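Local coordinates for cobalamin-binding protein (Desulfitobacterium hafniense, PDB 4JGI) that binds methylcobalamin and probably serves as the corrinoid-carrying methyl-transfer component of an O-demethylase system, at residues I125-V129 against K130-D134. Numbering follows the deposited sequence.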
# COMPACT_ATOMS: atom_id res chain seq x y z
N ILE A 125 10.31 12.57 -3.34
CA ILE A 125 9.78 13.72 -2.54
C ILE A 125 9.71 15.05 -3.32
O ILE A 125 10.45 15.15 -4.33
CB ILE A 125 10.58 13.91 -1.24
CG1 ILE A 125 12.04 14.21 -1.51
CG2 ILE A 125 10.54 12.62 -0.43
CD1 ILE A 125 12.85 14.44 -0.27
N ASP A 126 9.01 15.99 -2.77
CA ASP A 126 8.83 17.31 -3.34
C ASP A 126 8.50 17.28 -4.79
O ASP A 126 9.00 18.06 -5.52
CB ASP A 126 10.05 18.13 -3.03
CG ASP A 126 9.81 19.66 -3.29
OD1 ASP A 126 8.69 20.23 -3.17
OD2 ASP A 126 10.80 20.29 -3.59
N VAL A 127 7.64 16.38 -5.20
CA VAL A 127 7.47 16.05 -6.61
C VAL A 127 6.48 17.03 -7.26
O VAL A 127 5.35 17.15 -6.83
CB VAL A 127 6.94 14.65 -6.87
CG1 VAL A 127 6.82 14.35 -8.32
CG2 VAL A 127 7.84 13.63 -6.20
N PRO A 128 6.91 17.75 -8.29
CA PRO A 128 5.97 18.70 -8.94
C PRO A 128 4.74 18.03 -9.57
O PRO A 128 4.83 16.89 -10.02
CB PRO A 128 6.81 19.30 -10.06
CG PRO A 128 8.25 19.12 -9.59
CD PRO A 128 8.25 17.80 -8.89
N VAL A 129 3.63 18.74 -9.50
CA VAL A 129 2.40 18.32 -10.14
C VAL A 129 2.61 17.81 -11.53
O VAL A 129 2.15 16.71 -11.94
CB VAL A 129 1.38 19.44 -10.12
CG1 VAL A 129 0.20 19.05 -10.94
CG2 VAL A 129 0.96 19.78 -8.68
N LYS A 130 3.30 18.63 -12.32
CA LYS A 130 3.45 18.27 -13.76
C LYS A 130 4.17 16.93 -13.97
O LYS A 130 3.96 16.16 -14.85
CB LYS A 130 4.19 19.33 -14.52
CG LYS A 130 3.43 20.59 -14.76
CD LYS A 130 4.30 21.66 -15.41
CE LYS A 130 3.51 22.94 -15.53
NZ LYS A 130 4.42 24.09 -15.71
N ILE A 131 5.12 16.66 -13.09
CA ILE A 131 5.87 15.36 -13.13
C ILE A 131 5.00 14.16 -12.75
O ILE A 131 5.08 13.10 -13.35
CB ILE A 131 7.12 15.46 -12.24
CG1 ILE A 131 8.02 16.62 -12.77
CG2 ILE A 131 7.82 14.11 -12.11
CD1 ILE A 131 9.28 16.30 -13.32
N ILE A 132 4.19 14.31 -11.70
CA ILE A 132 3.19 13.30 -11.40
C ILE A 132 2.23 13.05 -12.58
O ILE A 132 2.06 11.89 -12.96
CB ILE A 132 2.38 13.63 -10.16
CG1 ILE A 132 3.31 13.89 -8.89
CG2 ILE A 132 1.28 12.58 -9.88
CD1 ILE A 132 2.60 14.34 -7.66
N VAL A 133 1.67 14.13 -13.13
CA VAL A 133 0.77 13.96 -14.25
C VAL A 133 1.43 13.31 -15.46
O VAL A 133 0.86 12.37 -16.09
CB VAL A 133 0.10 15.29 -14.61
CG1 VAL A 133 -0.71 15.16 -15.93
CG2 VAL A 133 -0.71 15.79 -13.50
N ASP A 134 2.66 13.71 -15.79
CA ASP A 134 3.40 13.05 -16.87
C ASP A 134 3.63 11.56 -16.65
O ASP A 134 3.46 10.72 -17.56
CB ASP A 134 4.68 13.82 -17.22
CG ASP A 134 4.35 15.21 -17.95
OD1 ASP A 134 3.17 15.48 -18.35
OD2 ASP A 134 5.23 16.08 -18.09
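Val127 and Ile132 meet obliquely where a loop of the Rossmann-like B12-binding domain turns into helix 129-139, with Pro128 at the N-cap position. Val127 reaches the helix through one methyl: CG1 stands opposite the backbone N (chi1 -178°), which brings it 3.6 Å from CG1 of Ile132. The same methyl lies 3.9 Å from CG2 of Ile131; the Val127 and Ile131 side chains cross at about a right angle. Ile131 sends its other branch alongside the proline, CG1 resting 4.0 Å from Pro128 CB, the two side chains pointing the same way. Val127 and Ile132 are buried and both touch Ala95 of strand 91-96, while Ile132 also meets Thr160 of helix 151-166, so the first turn packs against both the sheet and helix 151-166. Cutting Ile132 back to an alanine would probably take from CG1 of Val127 the methylene it packs on and open a gap facing Ala95 and Thr160. Backbone bonds close the turn. Pro128 O accepts Ile132 N at 3.1 Å and, only weakly, Ile131 N. One residue on, Val133 N gives Val129 O a bond of 2.9 Å, and CG2 of Val133 sits 3.4 Å from that same oxygen.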